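Local coordinates for protein beta-glucuronidase (uncultured Clostridium sp., PDB 6U7J) that probably hydrolyses beta-D-glucuronides, releasing glucuronic acid and so reactivating conjugated estrogens in the gut, at residues B[550-555]-B[566-571]; B[511-516]-B[523-528]. All blocks are in the same frame, centred on the assembly; numbering follows the deposited sequence.

Contact 1 of 2, residues B[550-555]-B[566-571]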
loop_
_atom_site.group_PDB
_atom_site.type_symbol
_atom_site.label_atom_id
_atom_site.label_comp_id
_atom_site.label_asym_id
_atom_site.label_seq_id
_atom_site.Cartn_x
_atom_site.Cartn_y
_atom_site.Cartn_z
ATOM N N ILE B 550 2.892 -19.573 16.010
ATOM C CA ILE B 550 3.462 -18.550 15.145
ATOM C C ILE B 550 3.407 -17.222 15.884
ATOM O O ILE B 550 2.449 -16.952 16.620
ATOM C CB ILE B 550 2.684 -18.497 13.821
ATOM C CG1 ILE B 550 2.927 -19.772 13.007
ATOM C CG2 ILE B 550 3.095 -17.282 12.994
ATOM C CD1 ILE B 550 1.914 -19.979 11.902
ATOM N N TRP B 551 4.439 -16.401 15.745
ATOM C CA TRP B 551 4.412 -15.140 16.461
ATOM C C TRP B 551 3.737 -14.062 15.639
ATOM O O TRP B 551 4.067 -13.839 14.465
ATOM C CB TRP B 551 5.770 -14.625 16.902
ATOM C CG TRP B 551 5.600 -13.249 17.559
ATOM C CD1 TRP B 551 6.133 -12.065 17.137
ATOM C CD2 TRP B 551 4.797 -12.932 18.718
ATOM N NE1 TRP B 551 5.744 -11.039 17.975
ATOM C CE2 TRP B 551 4.933 -11.543 18.955
ATOM C CE3 TRP B 551 4.015 -13.693 19.596
ATOM C CZ2 TRP B 551 4.308 -10.897 20.025
ATOM C CZ3 TRP B 551 3.383 -13.048 20.671
ATOM C CH2 TRP B 551 3.534 -11.666 20.872
ATOM N N ALA B 552 2.831 -13.373 16.326
ATOM C CA ALA B 552 1.939 -12.333 15.880
ATOM C C ALA B 552 0.799 -12.995 15.131
ATOM O O ALA B 552 0.917 -13.396 13.964
ATOM C CB ALA B 552 2.680 -11.271 15.092
ATOM N N PHE B 553 -0.273 -13.212 15.890
ATOM C CA PHE B 553 -1.606 -13.332 15.325
ATOM C C PHE B 553 -1.891 -12.163 14.389
ATOM O O PHE B 553 -2.289 -12.359 13.235
ATOM C CB PHE B 553 -2.625 -13.388 16.471
ATOM C CG PHE B 553 -4.042 -13.435 16.021
ATOM C CD1 PHE B 553 -4.852 -12.314 16.132
ATOM C CD2 PHE B 553 -4.571 -14.603 15.477
ATOM C CE1 PHE B 553 -6.169 -12.350 15.706
ATOM C CE2 PHE B 553 -5.889 -14.653 15.041
ATOM C CZ PHE B 553 -6.694 -13.528 15.163
ATOM N N ALA B 554 -1.667 -10.935 14.868
ATOM C CA ALA B 554 -1.980 -9.717 14.132
ATOM C C ALA B 554 -0.888 -8.676 14.352
ATOM O O ALA B 554 -0.285 -8.603 15.429
ATOM C CB ALA B 554 -3.335 -9.113 14.567
ATOM N N ASP B 555 -0.631 -7.881 13.309
ATOM C CA ASP B 555 0.226 -6.710 13.439
ATOM C C ASP B 555 -0.215 -5.906 14.662
ATOM O O ASP B 555 -1.411 -5.747 14.904
ATOM C CB ASP B 555 0.144 -5.853 12.158
ATOM C CG ASP B 555 0.677 -6.589 10.890
ATOM O OD1 ASP B 555 1.388 -7.599 11.015
ATOM O OD2 ASP B 555 0.383 -6.149 9.748
ATOM N N ASP B 566 5.929 1.195 11.677
ATOM C CA ASP B 566 4.668 1.464 12.383
ATOM C C ASP B 566 4.241 0.255 13.228
ATOM O O ASP B 566 3.079 -0.164 13.227
ATOM C CB ASP B 566 3.555 1.874 11.412
ATOM C CG ASP B 566 2.334 2.485 12.132
ATOM O OD1 ASP B 566 2.482 2.980 13.279
ATOM O OD2 ASP B 566 1.222 2.464 11.559
ATOM N N GLY B 567 5.202 -0.308 13.955
ATOM C CA GLY B 567 4.941 -1.392 14.877
ATOM C C GLY B 567 5.509 -2.717 14.402
ATOM O O GLY B 567 6.394 -2.789 13.543
ATOM N N ASN B 568 4.982 -3.790 14.980
ATOM C CA ASN B 568 5.435 -5.134 14.651
ATOM C C ASN B 568 4.569 -5.681 13.525
ATOM O O ASN B 568 3.335 -5.726 13.650
ATOM C CB ASN B 568 5.376 -6.039 15.880
ATOM C CG ASN B 568 6.010 -7.393 15.634
ATOM O OD1 ASN B 568 5.670 -8.083 14.672
ATOM N ND2 ASN B 568 6.944 -7.780 16.499
ATOM N N LYS B 569 5.213 -6.088 12.433
ATOM C CA LYS B 569 4.523 -6.545 11.234
ATOM C C LYS B 569 4.609 -8.059 11.051
ATOM O O LYS B 569 4.354 -8.562 9.947
ATOM C CB LYS B 569 5.074 -5.828 10.002
ATOM C CG LYS B 569 4.630 -4.356 9.862
ATOM C CD LYS B 569 3.113 -4.241 10.011
ATOM C CE LYS B 569 2.597 -2.927 9.457
ATOM N NZ LYS B 569 2.558 -1.897 10.529
ATOM N N LYS B 570 4.954 -8.803 12.111
ATOM C CA LYS B 570 4.987 -10.266 12.019
ATOM C C LYS B 570 3.602 -10.894 12.056
ATOM O O LYS B 570 3.500 -12.127 11.996
ATOM C CB LYS B 570 5.840 -10.879 13.138
ATOM C CG LYS B 570 7.289 -10.406 13.177
ATOM C CD LYS B 570 8.158 -11.389 13.950
ATOM C CE LYS B 570 9.620 -10.985 13.889
ATOM N NZ LYS B 570 9.781 -9.614 14.422
ATOM N N GLY B 571 2.542 -10.097 12.166
ATOM C CA GLY B 571 1.191 -10.627 12.113
ATOM C C GLY B 571 0.926 -11.519 10.907
ATOM O O GLY B 571 1.382 -11.232 9.789
#
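Trp551 lays the edge of its indole against the aliphatic part of Lys570, with CD1 3.8 Å from Lys570 CD. The tryptophan lies on the last barrel strand, toward its C-terminal side, in a TIM-barrel glycoside hydrolase of family 2. Asn568 and Lys570 fit the Asn-x-Lys motif that beta-glucuronidases use to recognise the sugar carboxylate, so this is probably a wall of the active site. Trp551 CG is anti to the backbone N (chi1 176°), which brings the far end of the ring close to 566-571. Asn568 meets the same edge, its ND2 3.8 Å from Trp551 NE1, with amide and ring planes 80° apart. Asn568 OD1 accepts from Lys570 N at 2.8 Å, nearly along the C=O axis. This Asx turn fixes the amide's rotation and leaves ND2 to bond Asp177. Lys570 NZ leads away to a salt bridge with Asp510 and a bond to Tyr474.

On the other flank Asp555 crosses Lys569 at about a right angle. Its OD2 lies 3.3 Å from Lys569 CD, on the methylene chain. Lys569 NZ instead bonds Val565 O, and Asp555 OD1 makes a salt bridge with Lys580. Between the flanks the backbones come close. A CB on Gly571 would collide with Asp555 N and Ala554 C, so the approach depends on the missing side chain. Gly571 CA lies 3.6 Å from Ala554 C and makes a CA-H...O contact of 3.3 Å with Ala552 O.

Contact 2 of 2, residues B[511-516]-B[523-528]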
loop_
_atom_site.group_PDB
_atom_site.type_symbol
_atom_site.label_atom_id
_atom_site.label_comp_id
_atom_site.label_asym_id
_atom_site.label_seq_id
_atom_site.Cartn_x
_atom_site.Cartn_y
_atom_site.Cartn_z
ATOM N N THR B 511 6.174 -8.762 7.846
ATOM C CA THR B 511 5.611 -8.827 6.503
ATOM C C THR B 511 4.761 -7.595 6.244
ATOM O O THR B 511 3.806 -7.332 6.987
ATOM C CB THR B 511 4.785 -10.101 6.338
ATOM O OG1 THR B 511 5.612 -11.214 6.689
ATOM C CG2 THR B 511 4.317 -10.255 4.886
ATOM N N ILE B 512 5.117 -6.827 5.215
ATOM C CA ILE B 512 4.319 -5.672 4.820
ATOM C C ILE B 512 3.262 -6.148 3.842
ATOM O O ILE B 512 3.588 -6.625 2.750
ATOM C CB ILE B 512 5.171 -4.565 4.190
ATOM C CG1 ILE B 512 6.365 -4.187 5.079
ATOM C CG2 ILE B 512 4.284 -3.348 3.904
ATOM C CD1 ILE B 512 5.962 -3.648 6.473
ATOM N N ALA B 513 1.997 -6.019 4.225
ATOM C CA ALA B 513 0.925 -6.383 3.316
ATOM C C ALA B 513 1.117 -5.667 1.987
ATOM O O ALA B 513 1.340 -4.450 1.937
ATOM C CB ALA B 513 -0.437 -6.036 3.922
ATOM N N GLY B 514 1.086 -6.441 0.912
ATOM C CA GLY B 514 1.216 -5.898 -0.413
ATOM C C GLY B 514 2.623 -5.849 -0.945
ATOM O O GLY B 514 2.804 -5.530 -2.125
ATOM N N LEU B 515 3.622 -6.138 -0.116
ATOM C CA LEU B 515 4.996 -6.263 -0.582
ATOM C C LEU B 515 5.182 -7.662 -1.163
ATOM O O LEU B 515 5.166 -8.648 -0.419
ATOM C CB LEU B 515 5.967 -6.016 0.566
ATOM C CG LEU B 515 7.325 -5.415 0.216
ATOM C CD1 LEU B 515 8.104 -5.098 1.479
ATOM C CD2 LEU B 515 8.117 -6.354 -0.656
ATOM N N HIS B 516 5.379 -7.743 -2.481
ATOM C CA HIS B 516 5.572 -8.995 -3.206
ATOM C C HIS B 516 6.908 -8.980 -3.933
ATOM O O HIS B 516 7.328 -7.940 -4.438
ATOM C CB HIS B 516 4.493 -9.215 -4.254
ATOM C CG HIS B 516 3.128 -9.437 -3.694
ATOM N ND1 HIS B 516 2.760 -10.606 -3.068
ATOM C CD2 HIS B 516 2.027 -8.648 -3.701
ATOM C CE1 HIS B 516 1.495 -10.523 -2.695
ATOM N NE2 HIS B 516 1.024 -9.347 -3.073
ATOM N N PHE B 523 10.438 -9.228 4.406
ATOM C CA PHE B 523 9.339 -8.248 4.430
ATOM C C PHE B 523 8.271 -8.537 3.384
ATOM O O PHE B 523 7.162 -8.015 3.475
ATOM C CB PHE B 523 9.830 -6.809 4.259
ATOM C CG PHE B 523 10.645 -6.312 5.412
ATOM C CD1 PHE B 523 10.045 -6.062 6.639
ATOM C CD2 PHE B 523 12.013 -6.098 5.277
ATOM C CE1 PHE B 523 10.798 -5.607 7.721
ATOM C CE2 PHE B 523 12.764 -5.658 6.359
ATOM C CZ PHE B 523 12.151 -5.404 7.577
ATOM N N SER B 524 8.574 -9.362 2.394
ATOM C CA SER B 524 7.573 -9.702 1.396
ATOM C C SER B 524 6.650 -10.790 1.932
ATOM O O SER B 524 7.027 -11.564 2.812
ATOM C CB SER B 524 8.239 -10.161 0.092
ATOM O OG SER B 524 8.757 -11.480 0.215
ATOM N N GLU B 525 5.428 -10.840 1.393
ATOM C CA GLU B 525 4.456 -11.827 1.850
ATOM C C GLU B 525 4.890 -13.241 1.504
ATOM O O GLU B 525 4.561 -14.183 2.231
ATOM C CB GLU B 525 3.077 -11.550 1.241
ATOM C CG GLU B 525 2.473 -10.191 1.575
ATOM C CD GLU B 525 0.969 -10.127 1.308
ATOM O OE1 GLU B 525 0.336 -11.194 1.268
ATOM O OE2 GLU B 525 0.418 -9.012 1.122
ATOM N N GLU B 526 5.602 -13.416 0.387
ATOM C CA GLU B 526 6.063 -14.750 0.021
ATOM C C GLU B 526 7.124 -15.242 1.000
ATOM O O GLU B 526 7.150 -16.424 1.353
ATOM C CB GLU B 526 6.586 -14.743 -1.417
ATOM C CG GLU B 526 5.488 -14.507 -2.462
ATOM C CD GLU B 526 5.043 -13.028 -2.592
ATOM O OE1 GLU B 526 5.759 -12.105 -2.124
ATOM O OE2 GLU B 526 3.970 -12.790 -3.192
ATOM N N TYR B 527 7.985 -14.340 1.478
ATOM C CA TYR B 527 9.032 -14.749 2.402
ATOM C C TYR B 527 8.438 -15.230 3.724
ATOM O O TYR B 527 8.902 -16.231 4.293
ATOM C CB TYR B 527 10.018 -13.602 2.644
ATOM C CG TYR B 527 11.207 -14.033 3.462
ATOM C CD1 TYR B 527 12.376 -14.465 2.848
ATOM C CD2 TYR B 527 11.146 -14.057 4.854
ATOM C CE1 TYR B 527 13.468 -14.886 3.607
ATOM C CE2 TYR B 527 12.221 -14.474 5.617
ATOM C CZ TYR B 527 13.378 -14.890 4.992
ATOM O OH TYR B 527 14.445 -15.307 5.751
ATOM N N GLN B 528 7.416 -14.535 4.229
ATOM C CA GLN B 528 6.770 -14.990 5.458
ATOM C C GLN B 528 6.273 -16.421 5.305
ATOM O O GLN B 528 6.428 -17.243 6.217
ATOM C CB GLN B 528 5.611 -14.070 5.830
ATOM C CG GLN B 528 5.043 -14.302 7.221
ATOM C CD GLN B 528 3.842 -13.416 7.523
ATOM O OE1 GLN B 528 2.967 -13.225 6.681
ATOM N NE2 GLN B 528 3.799 -12.875 8.729
HETATM O O HOH W 1 8.674 -11.375 5.253
#
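Backbone hydrogen bonds tie the two segments together at two points. Ile512 N donates to Phe523 O at 2.9 Å, in the plane of that carbonyl. Glu525 N donates to Leu515 O, also at 2.9 Å and nearly along the C=O axis (173°). The second bond satisfies an N-H of the first helical turn. Between these points the chain folds into a type II turn from Ile512 to Leu515. A water bridges Phe523 N, from which it accepts weakly, and Ser524 O, to which it donates at 3.0 Å.

Carboxylates grip the turn and what follows it. Glu525, extended beyond CG, brings OE2 to Gly514 N at 2.7 Å and uses its anti lone pair. Glu526 bends at chi2 (78°) and accepts from His516 on the syn side of OE2. That bond, His516 ND1 to Glu526 OE2, is very short at 2.5 Å and lies close to the ring plane, although ring and carboxylate are 53° apart. The pairing fixes the rotation of the imidazole. It would also tend to stabilise a positive charge on His516. The other ring nitrogen, NE2, bonds Glu525 of a neighbouring subunit, and Glu525 OE2 here receives the reciprocal bond from His516 of that neighbouring subunit.

Apolar contacts fill in around the polar ones. Leu515 CD1 packs on Phe523 CB at 3.7 Å, and Thr511 CG2 rests on Glu525 CA at 3.4 Å.

Ser524 is the N-cap of the helix: its OG accepts from Tyr527 N at 3.2 Å and is also hydrogen-bonded to Val521 O. The loop follows strand 502-506, the seventh of the eight parallel strands, and leads into helix 525-540, which makes it a beta-alpha loop of the TIM barrel.

Both contacts lie in the TIM-barrel domain, with centres about 12 Å apart. They come in series along the chain. Contact 2 joins the loop after strand 502-506 to the start of helix 525-540. Strand 545-551 follows that helix, and contact 1 joins its C-terminal side to the loop before helix 581-592. Neighbouring beta-alpha loops of the barrel meet directly: Lys569 O and Thr511 N, 2.8 Å apart, form a probable hydrogen bond, and Gln528 NE2 probably bonds Gly571 O. The loop with the Asn-x-Lys motif thus rests on a segment that also faces two other subunits, which links the likely sugar site to the tetramer interface.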